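Local coordinates for protein peroxinectin A (Dictyostelium discoideum, PDB 6ERC) that oxidises phenolic donors, iodide and thiocyanate with hydrogen peroxide as a secreted, glycosylated haem peroxidase, at residues Lys175-Asp180 with Pro185-Pro190; Glu216-Leu221 with Pro334-Arg339; Asn396-Gln401 with Gly451-Leu456. All blocks are in the same frame, centred on the assembly; numbering follows the deposited sequence.

Interaction 1. Residues Lys175-Asp180 with Pro185-Pro190; sequences KMTVTD and PPKNVP
With OG1 anti to its own carbonyl carbon (chi1 -58°), Thr177 turns its hydroxyl toward Pro185 and donates a hydrogen bond from OG1 to Pro185 O at 2.6 Å. The donor approaches at a C=O...OG1 angle of 128° and stands 34° off the carbonyl plane. Thr177 OG1 also lies 3.3 Å from Pro186 CA. On the other branch, CG2 is anti to the backbone N and lies 4.1 Å from CE of Lys187, whose aliphatic chain crosses the threonine at about a right angle. A beta-branched threonine suits this place, since one branch can bond to a carbonyl while the other packs on methylenes. Residues 175-180 carry the first strand of a two-stranded beta hairpin, 177-179 antiparallel to 182-184, and 185-190 is the chain that leaves the second; Thr177 also shares backbone hydrogen bonding with Leu184. Pro186 packs through its ring, a compact apolar surface, with CD 3.5 Å from Lys175 O. Its CB is 3.9 Å from Lys175 CB. The extended chain of Lys175 then runs on to meet Val189 tip to tip, NZ lying 4.1 Å from CG1, while the ammonium group hydrogen-bonds to Asn165 O. Met176 sends its bent chain back so that SD comes to 4.0 Å from Pro185 CA, and both residues also pack on Leu228 of helix 218-241.

Interaction 2. Residues Glu216-Leu221 with Pro334-Arg339; sequences ENPGLL and PHALNR. With HEM (protoporphyrin IX containing Fe), chain F.
Pro218 and Ala336 face each other with their CA atoms 6.1 Å apart, where the first turn of helix 218-241 meets a short 3-10 segment, 334-336, closed by the backbone bond from Leu337 N to Pro334 O. The contact is wholly apolar: Leu221 CB sits 4.0 Å from Leu337 CD1, while Pro218 and Ala336 point at each other at a spacing that is doubtful in detail. Proline fits the first turn of a helix, where its missing N-H costs no bond, and alanine, with only a methyl, suits backbones this close. Just ahead of the helix, Asn217 is the N-cap, and with CG between the backbone N and the carbonyl carbon (chi1 67°) it sets OD1 toward Leu220 and ND2 toward Glu216. OD1 accepts from Leu220 N at 2.8 Å, the donor 47° above the carbonyl plane. ND2 gives a nearly straight bond, 164°, to Glu216 OE1 at 2.7 Å, with that oxygen in the amide plane. Glu216 OE2 is covalently bonded to the haem methyl carbon CMB, an ester link characteristic of animal haem peroxidases. An alanine in place of Asn217 would probably leave Leu220 N without its side-chain cap and the haem-linked carboxylate without this amide donor. Helix 70-80 brings Met74 against Asn217, Leu344 of helix 342-350 packs on Pro218 and Leu337, and Tyr314 of strand 311-315 hydrogen-bonds to Ala336 O.

Interaction 3. Residues Asn396-Gln401 with Gly451-Leu456; sequences NSLRRQ and GQTFYL
Arg399 grips Gln452 end-on with two nitrogens that converge on one amide oxygen: NH2 donates to OE1 at 3.0 Å and NH1 to the same OE1 at 3.1 Å. Both bonds are moderately bent, as expected when two donors share a single acceptor. OE1 lies at the edge of the guanidinium, close to its plane, and the guanidinium and amide planes are turned 33° apart. Both donors stay near the carbonyl plane of the glutamine. NH1 turns its other N-H to Thr453 OG1, a weak hydrogen bond at 3.1 Å near the guanidinium plane. The arginine leaves its helix with CG anti to the carbonyl carbon and bends at chi3 (62°), and that bend brings the guanidinium across the gap. Gln452 meets it with an extended chain, CG anti to the backbone N.

Further partners hold Arg399 and Thr453. Arg399 NE bonds to Arg405 O, and Thr453 OG1 bonds to Glu442 OE2, which is also in a long, weak ion pair with Arg399 NH1.

Outside this network the packing is light. Leu398 CD2 approaches Thr453 CG2 at 4.2 Å, the two side chains crossing obliquely, and Leu398 also touches Ser435 of helix 435-441. The short segments of helices 395-401 and 452-467 cross at 50° with axes 11.0 Å apart, a spacing that long side chains such as arginine and glutamine can bridge. Gly451 is the N-cap of the second helix, so Gln452 and Thr453 stand in its first turn. A neutral amide oxygen can take the N-H groups but brings no negative charge, so Glu442, in its long, weak ion pair, probably offsets the arginine's charge only in part in this largely buried setting.

How the interactions relate
Interactions 1 and 2 lie on the same side of the chain's centre, their own centres 14 Å apart, and both lean on helix 218-241: interaction 2 contains its start, whereas interaction 1 touches it further along, through Met176 and Pro185. Interaction 3 is on the opposite side, 36 Å from interaction 2 between centres, and joins two other helices. Interaction 1, the partly buried one, mixes a hydroxyl-to-carbonyl bond with proline and lysine methylenes. Interactions 2 and 3 are buried but chemically unlike: apolar packing joins the segments beside the haem linkage in one, a charged guanidinium bridges helices in the other.

Interaction 1. Residues Lys175-Asp180 with Pro185-Pro190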
loop_
_atom_site.group_PDB
_atom_site.type_symbol
_atom_site.label_atom_id
_atom_site.label_comp_id
_atom_site.label_asym_id
_atom_site.label_seq_id
_atom_site.Cartn_x
_atom_site.Cartn_y
_atom_site.Cartn_z
ATOM N N LYS A 175 -12.278 -1.557 20.515
ATOM C CA LYS A 175 -13.638 -1.077 20.310
ATOM C C LYS A 175 -14.205 -1.646 19.014
ATOM O O LYS A 175 -13.489 -1.858 18.032
ATOM C CB LYS A 175 -13.675 0.452 20.260
ATOM C CG LYS A 175 -13.394 1.141 21.586
ATOM C CD LYS A 175 -13.513 2.657 21.446
ATOM C CE LYS A 175 -13.211 3.371 22.753
ATOM N NZ LYS A 175 -13.188 4.851 22.586
ATOM N N MET A 176 -15.511 -1.888 19.016
ATOM C CA MET A 176 -16.161 -2.557 17.903
ATOM C C MET A 176 -17.603 -2.084 17.822
ATOM O O MET A 176 -18.189 -1.658 18.822
ATOM C CB MET A 176 -16.102 -4.080 18.075
ATOM C CG MET A 176 -15.796 -4.865 16.810
ATOM S SD MET A 176 -14.241 -4.419 16.008
ATOM C CE MET A 176 -13.071 -4.759 17.314
ATOM N N THR A 177 -18.168 -2.155 16.619
ATOM C CA THR A 177 -19.578 -1.857 16.392
ATOM C C THR A 177 -20.313 -3.183 16.228
ATOM O O THR A 177 -20.187 -3.846 15.193
ATOM C CB THR A 177 -19.767 -0.971 15.159
ATOM O OG1 THR A 177 -19.027 0.246 15.317
ATOM C CG2 THR A 177 -21.240 -0.634 14.956
ATOM N N VAL A 178 -21.068 -3.576 17.247
ATOM C CA VAL A 178 -21.870 -4.792 17.161
ATOM C C VAL A 178 -23.108 -4.501 16.326
ATOM O O VAL A 178 -23.820 -3.519 16.568
ATOM C CB VAL A 178 -22.244 -5.306 18.560
ATOM C CG1 VAL A 178 -23.099 -4.290 19.311
ATOM C CG2 VAL A 178 -22.962 -6.645 18.451
ATOM N N THR A 179 -23.363 -5.350 15.333
ATOM C CA THR A 179 -24.465 -5.151 14.407
ATOM C C THR A 179 -25.157 -6.483 14.164
ATOM O O THR A 179 -24.711 -7.537 14.627
ATOM C CB THR A 179 -23.985 -4.556 13.077
ATOM O OG1 THR A 179 -23.089 -5.472 12.436
ATOM C CG2 THR A 179 -23.271 -3.234 13.306
ATOM N N ASP A 180 -26.267 -6.424 13.422
ATOM C CA ASP A 180 -26.998 -7.629 13.048
ATOM C C ASP A 180 -26.218 -8.517 12.088
ATOM O O ASP A 180 -26.639 -9.654 11.845
ATOM C CB ASP A 180 -28.336 -7.254 12.407
ATOM C CG ASP A 180 -29.199 -6.402 13.312
ATOM O OD1 ASP A 180 -29.108 -6.559 14.550
ATOM O OD2 ASP A 180 -29.974 -5.575 12.783
ATOM N N PRO A 185 -15.886 -2.408 12.698
ATOM C CA PRO A 185 -15.020 -1.460 13.408
ATOM C C PRO A 185 -15.829 -0.346 14.045
ATOM O O PRO A 185 -17.021 -0.180 13.746
ATOM C CB PRO A 185 -14.097 -0.921 12.303
ATOM C CG PRO A 185 -14.129 -1.961 11.230
ATOM C CD PRO A 185 -15.515 -2.532 11.275
ATOM N N PRO A 186 -15.218 0.436 14.929
ATOM C CA PRO A 186 -15.943 1.514 15.607
ATOM C C PRO A 186 -16.041 2.757 14.730
ATOM O O PRO A 186 -15.440 2.848 13.659
ATOM C CB PRO A 186 -15.089 1.777 16.850
ATOM C CG PRO A 186 -13.702 1.431 16.420
ATOM C CD PRO A 186 -13.816 0.347 15.372
ATOM N N LYS A 187 -16.812 3.728 15.215
ATOM C CA LYS A 187 -17.028 4.971 14.487
ATOM C C LYS A 187 -17.029 6.149 15.453
ATOM O O LYS A 187 -17.288 6.000 16.651
ATOM C CB LYS A 187 -18.346 4.934 13.701
ATOM C CG LYS A 187 -18.344 3.951 12.536
ATOM C CD LYS A 187 -19.743 3.733 11.968
ATOM C CE LYS A 187 -20.597 2.874 12.901
ATOM N NZ LYS A 187 -21.910 2.514 12.299
ATOM N N ASN A 188 -16.734 7.332 14.905
ATOM C CA ASN A 188 -16.778 8.593 15.650
ATOM C C ASN A 188 -15.850 8.578 16.860
ATOM O O ASN A 188 -16.076 9.299 17.837
ATOM C CB ASN A 188 -18.204 8.926 16.099
ATOM C CG ASN A 188 -19.162 9.068 14.939
ATOM O OD1 ASN A 188 -18.758 9.396 13.827
ATOM N ND2 ASN A 188 -20.443 8.826 15.195
ATOM N N VAL A 189 -14.799 7.767 16.815
ATOM C CA VAL A 189 -13.875 7.657 17.941
ATOM C C VAL A 189 -13.093 8.962 18.057
ATOM O O VAL A 189 -12.395 9.345 17.107
ATOM C CB VAL A 189 -12.934 6.453 17.773
ATOM C CG1 VAL A 189 -11.999 6.334 18.970
ATOM C CG2 VAL A 189 -13.744 5.176 17.595
ATOM N N PRO A 190 -13.172 9.676 19.185
ATOM C CA PRO A 190 -12.390 10.909 19.324
ATOM C C PRO A 190 -10.896 10.637 19.222
ATOM O O PRO A 190 -10.397 9.612 19.688
ATOM C CB PRO A 190 -12.774 11.421 20.716
ATOM C CG PRO A 190 -14.077 10.770 21.021
ATOM C CD PRO A 190 -14.012 9.430 20.369
#

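Interaction 2. Residues Glu216-Leu221 with Pro334-Arg339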
loop_
_atom_site.group_PDB
_atom_site.type_symbol
_atom_site.label_atom_id
_atom_site.label_comp_id
_atom_site.label_asym_id
_atom_site.label_seq_id
_atom_site.Cartn_x
_atom_site.Cartn_y
_atom_site.Cartn_z
ATOM N N GLU A 216 -10.473 3.706 2.365
ATOM C CA GLU A 216 -10.269 3.885 0.928
ATOM C C GLU A 216 -11.203 2.988 0.122
ATOM O O GLU A 216 -11.868 3.450 -0.811
ATOM C CB GLU A 216 -8.807 3.611 0.564
ATOM C CG GLU A 216 -8.359 4.212 -0.779
ATOM C CD GLU A 216 -8.607 3.301 -1.976
ATOM O OE1 GLU A 216 -9.241 2.239 -1.810
ATOM O OE2 GLU A 216 -8.157 3.650 -3.091
ATOM N N ASN A 217 -11.274 1.707 0.469
ATOM C CA ASN A 217 -12.206 0.808 -0.196
ATOM C C ASN A 217 -12.694 -0.227 0.804
ATOM O O ASN A 217 -12.034 -0.479 1.820
ATOM C CB ASN A 217 -11.569 0.122 -1.412
ATOM C CG ASN A 217 -10.473 -0.845 -1.031
ATOM O OD1 ASN A 217 -10.737 -2.011 -0.742
ATOM N ND2 ASN A 217 -9.233 -0.372 -1.040
ATOM N N PRO A 218 -13.849 -0.851 0.545
ATOM C CA PRO A 218 -14.397 -1.803 1.526
ATOM C C PRO A 218 -13.536 -3.038 1.709
ATOM O O PRO A 218 -13.329 -3.478 2.847
ATOM C CB PRO A 218 -15.776 -2.155 0.946
ATOM C CG PRO A 218 -16.054 -1.101 -0.102
ATOM C CD PRO A 218 -14.724 -0.699 -0.628
ATOM N N GLY A 219 -13.040 -3.625 0.621
ATOM C CA GLY A 219 -12.162 -4.773 0.750
ATOM C C GLY A 219 -11.005 -4.516 1.690
ATOM O O GLY A 219 -10.537 -5.430 2.373
ATOM N N LEU A 220 -10.528 -3.270 1.743
ATOM C CA LEU A 220 -9.502 -2.906 2.712
ATOM C C LEU A 220 -10.074 -2.873 4.123
ATOM O O LEU A 220 -9.441 -3.354 5.068
ATOM C CB LEU A 220 -8.902 -1.551 2.340
ATOM C CG LEU A 220 -7.766 -1.011 3.210
ATOM C CD1 LEU A 220 -6.575 -1.955 3.196
ATOM C CD2 LEU A 220 -7.358 0.378 2.732
ATOM N N LEU A 221 -11.272 -2.305 4.282
ATOM C CA LEU A 221 -11.920 -2.290 5.587
ATOM C C LEU A 221 -12.241 -3.695 6.067
ATOM O O LEU A 221 -12.183 -3.969 7.270
ATOM C CB LEU A 221 -13.196 -1.449 5.528
ATOM C CG LEU A 221 -13.049 -0.004 5.997
ATOM C CD1 LEU A 221 -14.208 0.843 5.504
ATOM C CD2 LEU A 221 -12.965 0.040 7.514
ATOM N N PRO A 334 -18.885 3.628 3.408
ATOM C CA PRO A 334 -19.181 2.635 4.453
ATOM C C PRO A 334 -20.372 1.745 4.135
ATOM O O PRO A 334 -20.439 0.627 4.662
ATOM C CB PRO A 334 -19.452 3.498 5.696
ATOM C CG PRO A 334 -18.847 4.834 5.390
ATOM C CD PRO A 334 -18.990 5.007 3.914
ATOM N N HIS A 335 -21.311 2.198 3.299
ATOM C CA HIS A 335 -22.488 1.388 2.998
ATOM C C HIS A 335 -22.125 0.028 2.422
ATOM O O HIS A 335 -22.954 -0.890 2.460
ATOM C CB HIS A 335 -23.405 2.128 2.025
ATOM C CG HIS A 335 -24.198 3.221 2.667
ATOM N ND1 HIS A 335 -25.577 3.231 2.678
ATOM C CD2 HIS A 335 -23.808 4.333 3.333
ATOM C CE1 HIS A 335 -26.001 4.307 3.317
ATOM N NE2 HIS A 335 -24.948 4.992 3.724
ATOM N N ALA A 336 -20.911 -0.126 1.891
ATOM C CA ALA A 336 -20.493 -1.411 1.346
ATOM C C ALA A 336 -20.473 -2.510 2.401
ATOM O O ALA A 336 -20.509 -3.692 2.042
ATOM C CB ALA A 336 -19.113 -1.280 0.706
ATOM N N LEU A 337 -20.410 -2.155 3.685
ATOM C CA LEU A 337 -20.423 -3.130 4.767
ATOM C C LEU A 337 -21.786 -3.245 5.443
ATOM O O LEU A 337 -21.887 -3.869 6.503
ATOM C CB LEU A 337 -19.360 -2.775 5.812
ATOM C CG LEU A 337 -17.905 -2.697 5.340
ATOM C CD1 LEU A 337 -16.980 -2.397 6.512
ATOM C CD2 LEU A 337 -17.482 -3.981 4.645
ATOM N N ASN A 338 -22.837 -2.665 4.856
ATOM C CA ASN A 338 -24.160 -2.752 5.467
ATOM C C ASN A 338 -24.623 -4.196 5.603
ATOM O O ASN A 338 -25.392 -4.515 6.516
ATOM C CB ASN A 338 -25.179 -1.953 4.652
ATOM C CG ASN A 338 -25.036 -0.451 4.841
ATOM O OD1 ASN A 338 -24.554 0.014 5.877
ATOM N ND2 ASN A 338 -25.462 0.318 3.838
ATOM N N ARG A 339 -24.180 -5.078 4.706
ATOM C CA ARG A 339 -24.527 -6.493 4.759
ATOM C C ARG A 339 -23.379 -7.350 5.285
ATOM O O ARG A 339 -23.291 -8.538 4.957
ATOM C CB ARG A 339 -24.965 -6.979 3.376
ATOM C CG ARG A 339 -26.291 -6.393 2.896
ATOM C CD ARG A 339 -26.599 -6.802 1.456
ATOM N NE ARG A 339 -27.928 -6.368 1.025
ATOM C CZ ARG A 339 -28.375 -6.440 -0.228
ATOM N NH1 ARG A 339 -27.600 -6.927 -1.191
ATOM N NH2 ARG A 339 -29.600 -6.020 -0.521
HETATM C CHA HEM F . -0.477 5.181 -2.902
HETATM C CHB HEM F . -5.153 4.599 -3.987
HETATM C CHC HEM F . -4.442 -0.197 -4.390
HETATM C CHD HEM F . 0.285 0.434 -3.541
HETATM C C1A HEM F . -1.787 5.440 -3.222
HETATM C C2A HEM F . -2.372 6.748 -3.384
HETATM C C3A HEM F . -3.665 6.597 -3.686
HETATM C C4A HEM F . -3.939 5.178 -3.720
HETATM C CMA HEM F . -4.699 7.715 -3.947
HETATM C CAA HEM F . -1.598 8.068 -3.239
HETATM C CBA HEM F . -1.534 8.694 -4.625
HETATM C CGA HEM F . -0.364 9.640 -4.707
HETATM O O1A HEM F . 0.800 9.180 -4.580
HETATM O O2A HEM F . -0.595 10.858 -4.912
HETATM C C1B HEM F . -5.360 3.253 -4.167
HETATM C C2B HEM F . -6.636 2.644 -4.446
HETATM C C3B HEM F . -6.449 1.317 -4.554
HETATM C C4B HEM F . -5.040 1.049 -4.349
HETATM C CMB HEM F . -7.937 3.462 -4.571
HETATM C CAB HEM F . -7.474 0.198 -4.852
HETATM C CBB HEM F . -8.760 0.437 -5.127
HETATM C C1C HEM F . -3.100 -0.453 -4.206
HETATM C C2C HEM F . -2.454 -1.753 -4.263
HETATM C C3C HEM F . -1.137 -1.573 -4.024
HETATM C C4C HEM F . -0.930 -0.157 -3.812
HETATM C CMC HEM F . -3.247 -3.043 -4.564
HETATM C CAC HEM F . 0.063 -2.554 -3.952
HETATM C CBC HEM F . 0.003 -3.877 -4.112
HETATM C C1D HEM F . 0.480 1.763 -3.252
HETATM C C2D HEM F . 1.720 2.361 -2.814
HETATM C C3D HEM F . 1.503 3.670 -2.651
HETATM C C4D HEM F . 0.121 3.945 -2.959
HETATM C CMD HEM F . 3.044 1.597 -2.614
HETATM C CAD HEM F . 2.502 4.739 -2.176
HETATM C CBD HEM F . 2.560 4.594 -0.659
HETATM C CGD HEM F . 2.772 5.930 0.011
HETATM O O1D HEM F . 1.764 6.647 0.241
HETATM O O2D HEM F . 3.935 6.288 0.325
HETATM N NA HEM F . -2.773 4.502 -3.433
HETATM N NB HEM F . -4.406 2.255 -4.113
HETATM N NC HEM F . -2.138 0.494 -3.927
HETATM N ND HEM F . -0.474 2.758 -3.328
HETATM FE FE HEM F . -2.424 2.501 -3.661
#

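Interaction 3. Residues Asn396-Gln401 with Gly451-Leu456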
loop_
_atom_site.group_PDB
_atom_site.type_symbol
_atom_site.label_atom_id
_atom_site.label_comp_id
_atom_site.label_asym_id
_atom_site.label_seq_id
_atom_site.Cartn_x
_atom_site.Cartn_y
_atom_site.Cartn_z
ATOM N N ASN A 396 16.413 3.702 -17.424
ATOM C CA ASN A 396 17.740 3.134 -17.644
ATOM C C ASN A 396 18.735 3.581 -16.579
ATOM O O ASN A 396 19.664 2.833 -16.254
ATOM C CB ASN A 396 18.256 3.503 -19.037
ATOM C CG ASN A 396 18.233 2.326 -20.004
ATOM O OD1 ASN A 396 18.156 1.168 -19.594
ATOM N ND2 ASN A 396 18.313 2.621 -21.297
ATOM N N SER A 397 18.570 4.786 -16.028
ATOM C CA SER A 397 19.453 5.221 -14.950
ATOM C C SER A 397 19.233 4.388 -13.693
ATOM O O SER A 397 20.195 4.009 -13.016
ATOM C CB SER A 397 19.230 6.703 -14.651
ATOM O OG SER A 397 20.095 7.143 -13.617
ATOM N N LEU A 398 17.975 4.092 -13.367
ATOM C CA LEU A 398 17.685 3.272 -12.196
ATOM C C LEU A 398 18.311 1.890 -12.332
ATOM O O LEU A 398 18.955 1.394 -11.400
ATOM C CB LEU A 398 16.171 3.162 -11.999
ATOM C CG LEU A 398 15.693 2.296 -10.832
ATOM C CD1 LEU A 398 16.227 2.828 -9.512
ATOM C CD2 LEU A 398 14.178 2.235 -10.809
ATOM N N ARG A 399 18.132 1.251 -13.490
ATOM C CA ARG A 399 18.699 -0.078 -13.704
ATOM C C ARG A 399 20.205 -0.076 -13.470
ATOM O O ARG A 399 20.738 -0.946 -12.769
ATOM C CB ARG A 399 18.370 -0.565 -15.117
ATOM C CG ARG A 399 16.916 -0.963 -15.310
ATOM C CD ARG A 399 16.638 -1.442 -16.729
ATOM N NE ARG A 399 17.406 -2.636 -17.078
ATOM C CZ ARG A 399 17.049 -3.882 -16.778
ATOM N NH1 ARG A 399 15.928 -4.122 -16.110
ATOM N NH2 ARG A 399 17.820 -4.896 -17.145
ATOM N N ARG A 400 20.910 0.900 -14.049
ATOM C CA ARG A 400 22.352 0.997 -13.843
ATOM C C ARG A 400 22.684 1.060 -12.357
ATOM O O ARG A 400 23.568 0.343 -11.873
ATOM C CB ARG A 400 22.911 2.227 -14.566
ATOM C CG ARG A 400 22.896 2.151 -16.092
ATOM C CD ARG A 400 23.684 3.317 -16.712
ATOM N NE ARG A 400 23.559 3.385 -18.171
ATOM C CZ ARG A 400 22.703 4.165 -18.831
ATOM N NH1 ARG A 400 21.870 4.969 -18.176
ATOM N NH2 ARG A 400 22.678 4.141 -20.159
ATOM N N GLN A 401 21.979 1.913 -11.613
ATOM C CA GLN A 401 22.266 2.091 -10.196
ATOM C C GLN A 401 21.796 0.919 -9.346
ATOM O O GLN A 401 22.160 0.850 -8.167
ATOM C CB GLN A 401 21.632 3.389 -9.698
ATOM C CG GLN A 401 22.216 4.628 -10.356
ATOM C CD GLN A 401 21.755 5.918 -9.711
ATOM O OE1 GLN A 401 22.150 6.241 -8.591
ATOM N NE2 GLN A 401 20.917 6.668 -10.417
ATOM N N GLY A 451 8.126 -7.377 -13.121
ATOM C CA GLY A 451 9.315 -7.429 -13.941
ATOM C C GLY A 451 10.582 -7.490 -13.110
ATOM O O GLY A 451 10.575 -7.404 -11.882
ATOM N N GLN A 452 11.703 -7.639 -13.818
ATOM C CA GLN A 452 12.997 -7.750 -13.155
ATOM C C GLN A 452 13.269 -6.540 -12.270
ATOM O O GLN A 452 13.703 -6.681 -11.122
ATOM C CB GLN A 452 14.098 -7.907 -14.201
ATOM C CG GLN A 452 15.480 -8.140 -13.623
ATOM C CD GLN A 452 16.569 -8.010 -14.666
ATOM O OE1 GLN A 452 16.549 -7.094 -15.490
ATOM N NE2 GLN A 452 17.525 -8.931 -14.640
ATOM N N THR A 453 13.024 -5.337 -12.789
ATOM C CA THR A 453 13.351 -4.129 -12.040
ATOM C C THR A 453 12.535 -4.046 -10.755
ATOM O O THR A 453 13.089 -3.946 -9.655
ATOM C CB THR A 453 13.120 -2.896 -12.913
ATOM O OG1 THR A 453 13.891 -3.015 -14.112
ATOM C CG2 THR A 453 13.535 -1.632 -12.175
ATOM N N PHE A 454 11.207 -4.077 -10.876
ATOM C CA PHE A 454 10.359 -4.031 -9.691
ATOM C C PHE A 454 10.651 -5.204 -8.761
ATOM O O PHE A 454 10.632 -5.054 -7.534
ATOM C CB PHE A 454 8.884 -4.019 -10.105
ATOM C CG PHE A 454 8.399 -2.692 -10.637
ATOM C CD1 PHE A 454 9.270 -1.630 -10.827
ATOM C CD2 PHE A 454 7.059 -2.508 -10.933
ATOM C CE1 PHE A 454 8.810 -0.416 -11.305
ATOM C CE2 PHE A 454 6.597 -1.297 -11.412
ATOM C CZ PHE A 454 7.474 -0.251 -11.598
ATOM N N TYR A 455 10.929 -6.379 -9.328
ATOM C CA TYR A 455 11.292 -7.536 -8.517
ATOM C C TYR A 455 12.464 -7.215 -7.598
ATOM O O TYR A 455 12.433 -7.511 -6.398
ATOM C CB TYR A 455 11.634 -8.710 -9.436
ATOM C CG TYR A 455 11.987 -9.999 -8.736
ATOM C CD1 TYR A 455 13.251 -10.199 -8.197
ATOM C CD2 TYR A 455 11.066 -11.031 -8.642
ATOM C CE1 TYR A 455 13.579 -11.382 -7.570
ATOM C CE2 TYR A 455 11.386 -12.217 -8.016
ATOM C CZ TYR A 455 12.643 -12.389 -7.483
ATOM O OH TYR A 455 12.966 -13.574 -6.860
ATOM N N LEU A 456 13.513 -6.601 -8.151
ATOM C CA LEU A 456 14.715 -6.335 -7.370
ATOM C C LEU A 456 14.442 -5.330 -6.256
ATOM O O LEU A 456 14.932 -5.495 -5.133
ATOM C CB LEU A 456 15.829 -5.836 -8.289
ATOM C CG LEU A 456 17.257 -5.872 -7.737
ATOM C CD1 LEU A 456 18.251 -6.017 -8.877
ATOM C CD2 LEU A 456 17.574 -4.630 -6.916
#